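Long-range contacts in putative epimerase (Burkholderia cenocepacia, PDB 4LW8), which probably acts as an NAD(P)-dependent epimerase or dehydratase in making the O-antigen of the bacterial outer-membrane lipopolysaccharide: residues A[21-26]-A[43-48]; A[28-33]-A[186-191]; A[130-135]-A[236-241]; A[224-229]-A[309-314]. One frame throughout, in Å; residues are numbered along the deposited sequence.

Interaction 1 closes the shortest loop: residues 21-26 and 43-48 are neighbouring parallel strands, joined through helix 29-40. Interaction 2 starts inside that loop, at the first turn of the same helix, and reaches across to the end of strand 180-189, so it crosses interaction 1. Interaction 3 opens within the span of interaction 2 and runs from strand 130-134 to the end of helix 227-240, while interaction 4 opens within the span of interaction 3 and joins the start of that helix to helix 308-321. Each contact thus crosses the next and none encloses another. Together they tie the N-terminal strands, the central sheet and the C-terminal helix together.

Interaction 1: residues A[21-26]-A[43-48]; sequences AFVTGL and YDVWGT
Ala21, Val23, Asp44, Trp46 and Thr48 pair two parallel strands through four backbone bonds. Ala21 N gives to Asp44 O, and Ala21 O takes Trp46 N at 2.7 Å. Val23 then repeats the pattern, N giving to Trp46 O at 2.9 Å and O accepting from Thr48 N at 3.1 Å. Trp46 O also lies 3.3 Å from Phe22 CA, a CA-H...O contact. On the other edge of strand 21-24, the backbones of Phe22 and Thr24 hydrogen-bond to strand 88-91. Among the side chains, Trp46 NE1 gives to Asp44 OD2, arriving above the carboxylate plane, and that oxygen also meets Arg16 in a salt bridge, while Thr24 OG1 bonds His91 ND1 and Ala93 N. Phe22 CG lies anti to the backbone N (chi1 -176°), and the ring touches Thr48 CG2 with CZ at 3.4 Å. Having no side chain, Gly47 lets Leu26 CD2 approach its CA to 3.7 Å. Gly25 takes the positive phi of a type II turn, which suits glycine. With Gly28 and Gly31 it spells the GxxGxxG sequence after the first strand of a Rossmann beta-alpha-beta unit, the loop that holds the dinucleotide in relatives.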
loop_
_atom_site.group_PDB
_atom_site.type_symbol
_atom_site.label_atom_id
_atom_site.label_comp_id
_atom_site.label_asym_id
_atom_site.label_seq_id
_atom_site.Cartn_x
_atom_site.Cartn_y
_atom_site.Cartn_z
ATOM N N ALA A 21 -27.871 3.990 8.167
ATOM C CA ALA A 21 -26.639 3.347 7.727
ATOM C C ALA A 21 -26.335 3.810 6.319
ATOM O O ALA A 21 -27.251 4.138 5.556
ATOM C CB ALA A 21 -26.761 1.845 7.778
ATOM N N PHE A 22 -25.046 3.841 5.985
ATOM C CA PHE A 22 -24.578 4.255 4.677
ATOM C C PHE A 22 -23.626 3.180 4.146
ATOM O O PHE A 22 -22.605 2.877 4.770
ATOM C CB PHE A 22 -23.887 5.619 4.780
ATOM C CG PHE A 22 -23.435 6.193 3.466
ATOM C CD1 PHE A 22 -24.356 6.578 2.505
ATOM C CD2 PHE A 22 -22.078 6.382 3.209
ATOM C CE1 PHE A 22 -23.941 7.130 1.303
ATOM C CE2 PHE A 22 -21.650 6.922 2.001
ATOM C CZ PHE A 22 -22.582 7.302 1.047
ATOM N N VAL A 23 -23.980 2.581 3.018
ATOM C CA VAL A 23 -23.222 1.451 2.470
ATOM C C VAL A 23 -22.736 1.766 1.077
ATOM O O VAL A 23 -23.543 1.971 0.186
ATOM C CB VAL A 23 -24.070 0.165 2.407
ATOM C CG1 VAL A 23 -23.239 -0.990 1.862
ATOM C CG2 VAL A 23 -24.672 -0.159 3.809
ATOM N N THR A 24 -21.424 1.816 0.869
ATOM C CA THR A 24 -20.941 1.979 -0.492
ATOM C C THR A 24 -21.059 0.648 -1.247
ATOM O O THR A 24 -20.900 -0.416 -0.659
ATOM C CB THR A 24 -19.492 2.473 -0.534
ATOM O OG1 THR A 24 -18.630 1.489 0.061
ATOM C CG2 THR A 24 -19.369 3.820 0.197
ATOM N N GLY A 25 -21.344 0.710 -2.548
ATOM C CA GLY A 25 -21.535 -0.505 -3.338
ATOM C C GLY A 25 -22.738 -1.285 -2.830
ATOM O O GLY A 25 -22.739 -2.514 -2.841
ATOM N N LEU A 26 -23.760 -0.558 -2.373
ATOM C CA LEU A 26 -24.948 -1.159 -1.768
ATOM C C LEU A 26 -25.661 -2.168 -2.678
ATOM O O LEU A 26 -26.194 -3.170 -2.184
ATOM C CB LEU A 26 -25.951 -0.062 -1.367
ATOM C CG LEU A 26 -27.312 -0.486 -0.798
ATOM C CD1 LEU A 26 -27.156 -1.458 0.368
ATOM C CD2 LEU A 26 -28.107 0.731 -0.354
ATOM N N TYR A 43 -31.925 -0.170 11.015
ATOM C CA TYR A 43 -31.394 1.007 10.319
ATOM C C TYR A 43 -32.220 1.425 9.100
ATOM O O TYR A 43 -32.832 0.594 8.431
ATOM C CB TYR A 43 -29.955 0.768 9.843
ATOM C CG TYR A 43 -28.900 0.693 10.930
ATOM C CD1 TYR A 43 -28.212 1.833 11.345
ATOM C CD2 TYR A 43 -28.578 -0.523 11.530
ATOM C CE1 TYR A 43 -27.238 1.765 12.345
ATOM C CE2 TYR A 43 -27.605 -0.605 12.521
ATOM C CZ TYR A 43 -26.943 0.542 12.930
ATOM O OH TYR A 43 -25.988 0.458 13.918
ATOM N N ASP A 44 -32.218 2.721 8.817
ATOM C CA ASP A 44 -32.625 3.234 7.513
ATOM C C ASP A 44 -31.397 3.156 6.619
ATOM O O ASP A 44 -30.417 3.865 6.843
ATOM C CB ASP A 44 -33.153 4.676 7.621
ATOM C CG ASP A 44 -33.600 5.255 6.279
ATOM O OD1 ASP A 44 -33.857 4.485 5.322
ATOM O OD2 ASP A 44 -33.703 6.500 6.185
ATOM N N VAL A 45 -31.431 2.281 5.622
ATOM C CA VAL A 45 -30.238 2.012 4.825
ATOM C C VAL A 45 -30.144 2.931 3.614
ATOM O O VAL A 45 -31.044 2.949 2.769
ATOM C CB VAL A 45 -30.196 0.537 4.364
ATOM C CG1 VAL A 45 -28.979 0.272 3.482
ATOM C CG2 VAL A 45 -30.177 -0.378 5.564
ATOM N N TRP A 46 -29.067 3.721 3.573
ATOM C CA TRP A 46 -28.691 4.539 2.410
ATOM C C TRP A 46 -27.451 3.925 1.775
ATOM O O TRP A 46 -26.741 3.171 2.424
ATOM C CB TRP A 46 -28.368 5.986 2.787
ATOM C CG TRP A 46 -29.470 6.782 3.405
ATOM C CD1 TRP A 46 -30.354 6.368 4.364
ATOM C CD2 TRP A 46 -29.792 8.143 3.123
ATOM N NE1 TRP A 46 -31.217 7.384 4.680
ATOM C CE2 TRP A 46 -30.889 8.490 3.940
ATOM C CE3 TRP A 46 -29.268 9.101 2.249
ATOM C CZ2 TRP A 46 -31.476 9.760 3.911
ATOM C CZ3 TRP A 46 -29.850 10.359 2.224
ATOM C CH2 TRP A 46 -30.939 10.677 3.055
ATOM N N GLY A 47 -27.166 4.253 0.522
ATOM C CA GLY A 47 -25.960 3.728 -0.089
ATOM C C GLY A 47 -25.648 4.344 -1.432
ATOM O O GLY A 47 -26.460 5.092 -1.968
ATOM N N THR A 48 -24.477 4.027 -1.985
ATOM C CA THR A 48 -24.090 4.597 -3.267
ATOM C C THR A 48 -24.310 3.605 -4.402
ATOM O O THR A 48 -24.261 2.399 -4.182
ATOM C CB THR A 48 -22.616 5.045 -3.270
ATOM O OG1 THR A 48 -21.760 3.902 -3.087
ATOM C CG2 THR A 48 -22.369 6.055 -2.147
#

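Interaction 2: residues A[28-33]-A[186-191]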
loop_
_atom_site.group_PDB
_atom_site.type_symbol
_atom_site.label_atom_id
_atom_site.label_comp_id
_atom_site.label_asym_id
_atom_site.label_seq_id
_atom_site.Cartn_x
_atom_site.Cartn_y
_atom_site.Cartn_z
ATOM N N GLY A 28 -24.374 -4.095 -5.013
ATOM C CA GLY A 28 -23.595 -5.245 -5.447
ATOM C C GLY A 28 -24.034 -6.498 -4.702
ATOM O O GLY A 28 -24.956 -6.457 -3.874
ATOM N N PHE A 29 -23.368 -7.608 -4.989
ATOM C CA PHE A 29 -23.668 -8.894 -4.370
ATOM C C PHE A 29 -23.697 -8.838 -2.839
ATOM O O PHE A 29 -24.705 -9.160 -2.226
ATOM C CB PHE A 29 -22.637 -9.926 -4.830
ATOM C CG PHE A 29 -22.632 -11.194 -4.018
ATOM C CD1 PHE A 29 -23.746 -12.019 -3.987
ATOM C CD2 PHE A 29 -21.492 -11.583 -3.329
ATOM C CE1 PHE A 29 -23.735 -13.185 -3.257
ATOM C CE2 PHE A 29 -21.476 -12.741 -2.601
ATOM C CZ PHE A 29 -22.598 -13.549 -2.562
ATOM N N THR A 30 -22.603 -8.410 -2.227
ATOM C CA THR A 30 -22.506 -8.365 -0.769
ATOM C C THR A 30 -23.460 -7.330 -0.178
ATOM O O THR A 30 -24.109 -7.571 0.841
ATOM C CB THR A 30 -21.068 -8.047 -0.333
ATOM O OG1 THR A 30 -20.186 -9.042 -0.878
ATOM C CG2 THR A 30 -20.954 -8.053 1.183
ATOM N N GLY A 31 -23.560 -6.188 -0.849
ATOM C CA GLY A 31 -24.421 -5.101 -0.405
ATOM C C GLY A 31 -25.878 -5.500 -0.240
ATOM O O GLY A 31 -26.541 -5.060 0.685
ATOM N N ARG A 32 -26.377 -6.342 -1.131
ATOM C CA ARG A 32 -27.772 -6.774 -1.056
ATOM C C ARG A 32 -28.074 -7.471 0.270
ATOM O O ARG A 32 -29.123 -7.258 0.868
ATOM C CB ARG A 32 -28.121 -7.695 -2.223
ATOM C CG ARG A 32 -29.505 -8.307 -2.093
ATOM C CD ARG A 32 -30.008 -8.882 -3.396
ATOM N NE ARG A 32 -29.315 -10.114 -3.753
ATOM C CZ ARG A 32 -29.865 -11.111 -4.437
ATOM N NH1 ARG A 32 -31.134 -11.041 -4.825
ATOM N NH2 ARG A 32 -29.149 -12.189 -4.719
ATOM N N TYR A 33 -27.160 -8.331 0.699
ATOM C CA TYR A 33 -27.271 -9.007 1.983
ATOM C C TYR A 33 -26.960 -8.081 3.179
ATOM O O TYR A 33 -27.573 -8.211 4.231
ATOM C CB TYR A 33 -26.363 -10.230 1.978
ATOM C CG TYR A 33 -26.837 -11.243 0.961
ATOM C CD1 TYR A 33 -27.869 -12.125 1.256
ATOM C CD2 TYR A 33 -26.287 -11.283 -0.314
ATOM C CE1 TYR A 33 -28.319 -13.034 0.323
ATOM C CE2 TYR A 33 -26.722 -12.203 -1.254
ATOM C CZ TYR A 33 -27.747 -13.067 -0.928
ATOM O OH TYR A 33 -28.207 -13.970 -1.851
ATOM N N PHE A 186 -12.420 -13.979 4.205
ATOM C CA PHE A 186 -11.899 -15.020 3.322
ATOM C C PHE A 186 -12.928 -15.231 2.207
ATOM O O PHE A 186 -13.861 -14.436 2.102
ATOM C CB PHE A 186 -11.592 -16.298 4.110
ATOM C CG PHE A 186 -10.289 -16.226 4.863
ATOM C CD1 PHE A 186 -10.117 -15.297 5.888
ATOM C CD2 PHE A 186 -9.208 -17.035 4.499
ATOM C CE1 PHE A 186 -8.908 -15.195 6.568
ATOM C CE2 PHE A 186 -7.978 -16.940 5.177
ATOM C CZ PHE A 186 -7.832 -16.021 6.213
ATOM N N ASN A 187 -12.757 -16.255 1.371
ATOM C CA ASN A 187 -13.688 -16.501 0.262
ATOM C C ASN A 187 -15.112 -16.689 0.734
ATOM O O ASN A 187 -15.367 -17.432 1.682
ATOM C CB ASN A 187 -13.281 -17.745 -0.541
ATOM C CG ASN A 187 -11.802 -17.759 -0.858
ATOM O OD1 ASN A 187 -11.368 -17.133 -1.819
ATOM N ND2 ASN A 187 -11.013 -18.439 -0.023
ATOM N N TYR A 188 -16.050 -16.048 0.050
ATOM C CA TYR A 188 -17.445 -16.272 0.377
ATOM C C TYR A 188 -18.305 -16.156 -0.860
ATOM O O TYR A 188 -17.912 -15.549 -1.867
ATOM C CB TYR A 188 -17.919 -15.307 1.472
ATOM C CG TYR A 188 -17.922 -13.829 1.108
ATOM C CD1 TYR A 188 -19.068 -13.222 0.596
ATOM C CD2 TYR A 188 -16.792 -13.033 1.307
ATOM C CE1 TYR A 188 -19.090 -11.866 0.282
ATOM C CE2 TYR A 188 -16.803 -11.681 0.997
ATOM C CZ TYR A 188 -17.958 -11.101 0.487
ATOM O OH TYR A 188 -17.976 -9.757 0.187
ATOM N N THR A 189 -19.477 -16.762 -0.789
ATOM C CA THR A 189 -20.310 -16.877 -1.965
ATOM C C THR A 189 -21.768 -17.003 -1.551
ATOM O O THR A 189 -22.086 -16.996 -0.361
ATOM C CB THR A 189 -19.891 -18.081 -2.837
ATOM O OG1 THR A 189 -20.516 -17.978 -4.122
ATOM C CG2 THR A 189 -20.301 -19.408 -2.181
ATOM N N GLY A 190 -22.656 -17.085 -2.535
ATOM C CA GLY A 190 -24.074 -17.172 -2.246
ATOM C C GLY A 190 -24.863 -16.759 -3.463
ATOM O O GLY A 190 -24.274 -16.450 -4.502
ATOM N N VAL A 191 -26.188 -16.750 -3.341
ATOM C CA VAL A 191 -27.059 -16.402 -4.461
ATOM C C VAL A 191 -26.822 -14.958 -4.905
ATOM O O VAL A 191 -26.872 -14.035 -4.087
ATOM C CB VAL A 191 -28.551 -16.604 -4.091
ATOM C CG1 VAL A 191 -29.486 -15.994 -5.150
ATOM C CG2 VAL A 191 -28.845 -18.082 -3.896
#
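Tyr188 carries its CG between the backbone N and carbonyl carbon (chi1 64°), while Tyr33, on the helix, holds CG anti to its carbonyl carbon (chi1 -65°); from these starting points the two phenols serve opposite ends of the contact. The Tyr188 hydroxyl hydrogen-bonds the threonine hydroxyl, OH to Thr30 OG1 at 2.6 Å, and OG1 sits in the plane of the ring, at its edge. A small hydroxyl residue suits this first helical turn, where a short arm is enough to meet a long tyrosine. At the other end Val191 O accepts twice. Tyr33 OH gives to Val191 O at 2.6 Å, tilted 21° from the carbonyl plane, whereas Arg32 NH2 reaches Val191 O at 3.0 Å from well above that plane; Arg32 also makes a salt bridge with Asp58. Phe29 fills the middle: its CE2 packs 3.8 Å from Tyr188 CE1, and its CE1 edge faces Val191 O at 3.4 Å. The unusual backbone of Gly190, natural for a residue without CB, carries the chain past the tip of Phe29. The contact thus fastens the start of helix 29-40 to the end of strand 180-189, with Val227 of helix 227-240 touching Phe29, Tyr33 and Tyr188, and helix 308-321 packing on Thr189 and Val191.

Interaction 3: residues A[130-135]-A[236-241]; sequences AVLLAS and KLIEAA
Ala130 and Leu132 meet Leu237, Ile238 and Ala241 without a ring, carboxylate or guanidinium on either side, so no stacked face or ring edge enters the contact; the flat group that does take part is the backbone carbonyl of Ile238, whose O lies 3.6 Å from Ala130 CB. The remainder is methyl and methylene packing. Ile238 reaches the strand with its far end: CD1 rests 3.7 Å from Leu132 CB and, more loosely, 4.1 Å from Ala130 CB, so one methyl touches two strand residues whose side chains leave the same face of the sheet. Leu132 CG extends anti to its backbone N (chi1 178°), which heads the branch toward the helix, where CD1 approaches Leu237 CD1 at 4.1 Å, the two side chains crossing at about a right angle. Alanine suits position 130 because the end of the helix comes close there, the CA atoms of Ala130 and Ala241 being 5.3 Å apart; their CB atoms touch at 3.9 Å. Ala241 has already left helical geometry, with positive phi, yet its N still bonds back to Leu237 O at 2.8 Å. Branched Leu and Ile, by contrast, fill the wider gap between helix and sheet, where Ile238 also packs on Ala88 and Val90 of the adjoining strand 88-91 and on Tyr43, and Leu132 on Val181 and Ala183. With no hydrogen bond between the two segments, this end of helix 227-240 rests on the central sheet by shape and burial of apolar surface.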
loop_
_atom_site.group_PDB
_atom_site.type_symbol
_atom_site.label_atom_id
_atom_site.label_comp_id
_atom_site.label_asym_id
_atom_site.label_seq_id
_atom_site.Cartn_x
_atom_site.Cartn_y
_atom_site.Cartn_z
ATOM N N ALA A 130 -19.553 3.989 13.968
ATOM C CA ALA A 130 -18.798 2.838 13.464
ATOM C C ALA A 130 -18.632 2.900 11.949
ATOM O O ALA A 130 -19.608 3.103 11.213
ATOM C CB ALA A 130 -19.476 1.545 13.863
ATOM N N VAL A 131 -17.391 2.739 11.500
ATOM C CA VAL A 131 -17.054 2.709 10.085
ATOM C C VAL A 131 -16.351 1.387 9.776
ATOM O O VAL A 131 -15.220 1.188 10.160
ATOM C CB VAL A 131 -16.142 3.887 9.708
ATOM C CG1 VAL A 131 -15.816 3.884 8.203
ATOM C CG2 VAL A 131 -16.779 5.205 10.137
ATOM N N LEU A 132 -17.033 0.484 9.088
ATOM C CA LEU A 132 -16.479 -0.824 8.781
ATOM C C LEU A 132 -15.957 -0.836 7.357
ATOM O O LEU A 132 -16.708 -0.605 6.414
ATOM C CB LEU A 132 -17.534 -1.920 8.946
ATOM C CG LEU A 132 -17.077 -3.346 8.610
ATOM C CD1 LEU A 132 -15.949 -3.822 9.542
ATOM C CD2 LEU A 132 -18.250 -4.294 8.659
ATOM N N LEU A 133 -14.670 -1.099 7.195
ATOM C CA LEU A 133 -14.097 -1.180 5.862
ATOM C C LEU A 133 -13.869 -2.640 5.482
ATOM O O LEU A 133 -13.288 -3.406 6.250
ATOM C CB LEU A 133 -12.791 -0.399 5.801
ATOM C CG LEU A 133 -12.890 1.033 6.349
ATOM C CD1 LEU A 133 -11.556 1.736 6.303
ATOM C CD2 LEU A 133 -13.908 1.848 5.590
ATOM N N ALA A 134 -14.318 -3.029 4.297
ATOM C CA ALA A 134 -14.070 -4.388 3.839
ATOM C C ALA A 134 -12.731 -4.454 3.125
ATOM O O ALA A 134 -12.598 -3.990 2.000
ATOM C CB ALA A 134 -15.211 -4.870 2.920
ATOM N N SER A 135 -11.732 -5.025 3.789
ATOM C CA SER A 135 -10.481 -5.369 3.134
ATOM C C SER A 135 -10.672 -6.755 2.541
ATOM O O SER A 135 -11.766 -7.103 2.070
ATOM C CB SER A 135 -9.308 -5.330 4.120
ATOM O OG SER A 135 -8.062 -5.529 3.469
ATOM N N LYS A 236 -22.276 -7.446 13.469
ATOM C CA LYS A 236 -21.765 -7.580 14.832
ATOM C C LYS A 236 -20.571 -6.656 15.063
ATOM O O LYS A 236 -20.425 -6.076 16.138
ATOM C CB LYS A 236 -21.380 -9.038 15.127
ATOM C CG LYS A 236 -22.575 -9.928 15.426
ATOM C CD LYS A 236 -23.186 -9.542 16.776
ATOM C CE LYS A 236 -24.329 -10.458 17.193
ATOM N NZ LYS A 236 -25.540 -10.228 16.362
ATOM N N LEU A 237 -19.725 -6.502 14.051
ATOM C CA LEU A 237 -18.608 -5.566 14.150
ATOM C C LEU A 237 -19.088 -4.115 14.227
ATOM O O LEU A 237 -18.513 -3.293 14.943
ATOM C CB LEU A 237 -17.651 -5.746 12.976
ATOM C CG LEU A 237 -16.877 -7.069 13.035
ATOM C CD1 LEU A 237 -16.070 -7.248 11.759
ATOM C CD2 LEU A 237 -15.974 -7.108 14.269
ATOM N N ILE A 238 -20.124 -3.798 13.466
ATOM C CA ILE A 238 -20.757 -2.488 13.559
ATOM C C ILE A 238 -21.264 -2.236 14.995
ATOM O O ILE A 238 -20.954 -1.211 15.603
ATOM C CB ILE A 238 -21.930 -2.370 12.548
ATOM C CG1 ILE A 238 -21.395 -2.236 11.113
ATOM C CG2 ILE A 238 -22.856 -1.224 12.918
ATOM C CD1 ILE A 238 -20.576 -0.978 10.850
ATOM N N GLU A 239 -22.002 -3.195 15.549
ATOM C CA GLU A 239 -22.632 -3.013 16.860
ATOM C C GLU A 239 -21.591 -2.875 17.974
ATOM O O GLU A 239 -21.755 -2.073 18.893
ATOM C CB GLU A 239 -23.558 -4.191 17.173
ATOM C CG GLU A 239 -24.750 -4.290 16.255
ATOM C CD GLU A 239 -25.523 -5.593 16.410
ATOM O OE1 GLU A 239 -24.963 -6.593 16.926
ATOM O OE2 GLU A 239 -26.699 -5.610 15.993
ATOM N N ALA A 240 -20.514 -3.650 17.886
ATOM C CA ALA A 240 -19.467 -3.609 18.905
ATOM C C ALA A 240 -18.516 -2.437 18.680
ATOM O O ALA A 240 -17.897 -1.948 19.622
ATOM C CB ALA A 240 -18.691 -4.925 18.924
ATOM N N ALA A 241 -18.423 -1.979 17.433
ATOM C CA ALA A 241 -17.526 -0.876 17.060
ATOM C C ALA A 241 -16.116 -0.899 17.697
ATOM O O ALA A 241 -15.709 0.080 18.332
ATOM C CB ALA A 241 -18.201 0.442 17.388
#

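Interaction 4: residues A[224-229]-A[309-314]; sequences FSDVRD and DETLRW
Arg228 lays its guanidinium flat on Trp314, planes 13° apart, with CZ 3.6 Å from the centroid of the six-membered ring and almost directly over it: a cation-pi stack. The arginine chain bends at chi3 (-63°), which turns NE aside, and CD adds a CH-pi contact to the same ring. Trp314 CG, anti to its backbone N (chi1 174°), carries the indole out from its helix to lie against the guanidinium. In Asp226 too CG is anti to the backbone N, which brings the carboxylate to both Thr311 and the guanidinium. It fixes the guanidinium's rotation through a side-on salt bridge, NE to OD1 and NH2 to OD2 (2.7 Å). Each oxygen has a second donor. As N-cap of helix 227-240, Asp226 takes Arg228 N at 2.8 Å on the anti lone pair of OD1, while Thr311 OG1 gives to OD2 at 2.8 Å from the opposite face to Arg228 NH2. Aspartate's short carboxylate can thus cap and bridge at once. A water links Arg228 NH2 to Glu310 OE2. Val227 CG1 meets the indole edge at Trp314 CH2. The junction of strand 221-226 and helix 227-240 is thereby joined to helix 308-321, with Tyr33 of helix 29-40 touching Val227 and Arg228, and Val191, beyond strand 180-189, packing against Trp314.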
loop_
_atom_site.group_PDB
_atom_site.type_symbol
_atom_site.label_atom_id
_atom_site.label_comp_id
_atom_site.label_asym_id
_atom_site.label_seq_id
_atom_site.Cartn_x
_atom_site.Cartn_y
_atom_site.Cartn_z
ATOM N N PHE A 224 -14.187 -21.317 2.774
ATOM C CA PHE A 224 -15.361 -20.717 2.131
ATOM C C PHE A 224 -16.496 -20.406 3.123
ATOM O O PHE A 224 -16.793 -21.203 4.008
ATOM C CB PHE A 224 -15.914 -21.635 1.041
ATOM C CG PHE A 224 -14.986 -21.843 -0.119
ATOM C CD1 PHE A 224 -14.902 -20.905 -1.133
ATOM C CD2 PHE A 224 -14.227 -22.999 -0.216
ATOM C CE1 PHE A 224 -14.047 -21.100 -2.217
ATOM C CE2 PHE A 224 -13.377 -23.206 -1.302
ATOM C CZ PHE A 224 -13.290 -22.249 -2.300
ATOM N N SER A 225 -17.139 -19.253 2.956
ATOM C CA SER A 225 -18.261 -18.864 3.826
ATOM C C SER A 225 -19.488 -18.492 3.019
ATOM O O SER A 225 -19.407 -18.164 1.830
ATOM C CB SER A 225 -17.882 -17.670 4.726
ATOM O OG SER A 225 -16.788 -17.981 5.574
ATOM N N ASP A 226 -20.624 -18.542 3.690
ATOM C CA ASP A 226 -21.885 -18.067 3.163
ATOM C C ASP A 226 -21.926 -16.546 3.342
ATOM O O ASP A 226 -21.646 -16.046 4.433
ATOM C CB ASP A 226 -23.038 -18.758 3.914
ATOM C CG ASP A 226 -24.377 -18.541 3.267
ATOM O OD1 ASP A 226 -24.781 -17.373 3.084
ATOM O OD2 ASP A 226 -25.033 -19.557 2.951
ATOM N N VAL A 227 -22.258 -15.817 2.280
ATOM C CA VAL A 227 -22.377 -14.356 2.341
ATOM C C VAL A 227 -23.322 -13.895 3.480
ATOM O O VAL A 227 -23.101 -12.848 4.101
ATOM C CB VAL A 227 -22.859 -13.776 0.973
ATOM C CG1 VAL A 227 -24.269 -14.278 0.616
ATOM C CG2 VAL A 227 -22.804 -12.256 0.978
ATOM N N ARG A 228 -24.338 -14.694 3.793
ATOM C CA ARG A 228 -25.251 -14.340 4.870
ATOM C C ARG A 228 -24.538 -14.368 6.229
ATOM O O ARG A 228 -24.772 -13.499 7.067
ATOM C CB ARG A 228 -26.460 -15.277 4.880
ATOM C CG ARG A 228 -27.380 -15.090 3.689
ATOM C CD ARG A 228 -28.381 -16.209 3.554
ATOM N NE ARG A 228 -27.724 -17.491 3.313
ATOM C CZ ARG A 228 -28.382 -18.635 3.170
ATOM N NH1 ARG A 228 -29.713 -18.645 3.235
ATOM N NH2 ARG A 228 -27.719 -19.762 2.962
ATOM N N ASP A 229 -23.645 -15.337 6.430
ATOM C CA ASP A 229 -22.828 -15.395 7.645
ATOM C C ASP A 229 -21.852 -14.229 7.707
ATOM O O ASP A 229 -21.597 -13.666 8.776
ATOM C CB ASP A 229 -22.016 -16.697 7.726
ATOM C CG ASP A 229 -22.882 -17.942 7.847
ATOM O OD1 ASP A 229 -24.099 -17.831 8.106
ATOM O OD2 ASP A 229 -22.327 -19.051 7.712
ATOM N N ASP A 309 -22.617 -27.123 2.282
ATOM C CA ASP A 309 -23.519 -27.878 1.407
ATOM C C ASP A 309 -24.924 -27.237 1.407
ATOM O O ASP A 309 -25.635 -27.282 0.400
ATOM C CB ASP A 309 -23.577 -29.358 1.802
ATOM C CG ASP A 309 -24.408 -29.601 3.033
ATOM O OD1 ASP A 309 -25.585 -30.001 2.886
ATOM O OD2 ASP A 309 -23.883 -29.403 4.148
ATOM N N GLU A 310 -25.322 -26.644 2.530
ATOM C CA GLU A 310 -26.560 -25.860 2.566
ATOM C C GLU A 310 -26.439 -24.618 1.654
ATOM O O GLU A 310 -27.325 -24.320 0.860
ATOM C CB GLU A 310 -26.877 -25.422 3.993
ATOM C CG GLU A 310 -28.169 -24.635 4.124
ATOM C CD GLU A 310 -28.507 -24.290 5.570
ATOM O OE1 GLU A 310 -28.177 -25.091 6.476
ATOM O OE2 GLU A 310 -29.114 -23.217 5.796
ATOM N N THR A 311 -25.324 -23.908 1.767
ATOM C CA THR A 311 -25.044 -22.773 0.894
ATOM C C THR A 311 -25.133 -23.167 -0.581
ATOM O O THR A 311 -25.753 -22.473 -1.389
ATOM C CB THR A 311 -23.639 -22.200 1.157
ATOM O OG1 THR A 311 -23.517 -21.826 2.535
ATOM C CG2 THR A 311 -23.354 -20.993 0.246
ATOM N N LEU A 312 -24.510 -24.287 -0.927
ATOM C CA LEU A 312 -24.468 -24.719 -2.314
ATOM C C LEU A 312 -25.860 -25.136 -2.803
ATOM O O LEU A 312 -26.218 -24.873 -3.948
ATOM C CB LEU A 312 -23.464 -25.861 -2.488
ATOM C CG LEU A 312 -21.980 -25.492 -2.339
ATOM C CD1 LEU A 312 -21.101 -26.738 -2.236
ATOM C CD2 LEU A 312 -21.529 -24.616 -3.497
ATOM N N ARG A 313 -26.644 -25.775 -1.941
ATOM C CA ARG A 313 -27.988 -26.204 -2.330
ATOM C C ARG A 313 -28.858 -24.975 -2.562
ATOM O O ARG A 313 -29.641 -24.915 -3.511
ATOM C CB ARG A 313 -28.620 -27.105 -1.267
ATOM C CG ARG A 313 -29.923 -27.753 -1.735
ATOM C CD ARG A 313 -30.516 -28.698 -0.701
ATOM N NE ARG A 313 -29.722 -29.914 -0.519
ATOM C CZ ARG A 313 -29.787 -30.985 -1.310
ATOM N NH1 ARG A 313 -30.601 -30.995 -2.358
ATOM N NH2 ARG A 313 -29.033 -32.047 -1.054
ATOM N N TRP A 314 -28.697 -24.001 -1.676
ATOM C CA TRP A 314 -29.353 -22.711 -1.778
ATOM C C TRP A 314 -29.106 -22.098 -3.157
ATOM O O TRP A 314 -30.044 -21.675 -3.834
ATOM C CB TRP A 314 -28.836 -21.803 -0.664
ATOM C CG TRP A 314 -29.291 -20.372 -0.687
ATOM C CD1 TRP A 314 -30.571 -19.911 -0.831
ATOM C CD2 TRP A 314 -28.472 -19.218 -0.474
ATOM N NE1 TRP A 314 -30.590 -18.537 -0.755
ATOM C CE2 TRP A 314 -29.317 -18.088 -0.531
ATOM C CE3 TRP A 314 -27.104 -19.029 -0.254
ATOM C CZ2 TRP A 314 -28.835 -16.787 -0.381
ATOM C CZ3 TRP A 314 -26.627 -17.733 -0.096
ATOM C CH2 TRP A 314 -27.487 -16.632 -0.166
HETATM O O HOH W 1 -29.875 -21.974 3.129
#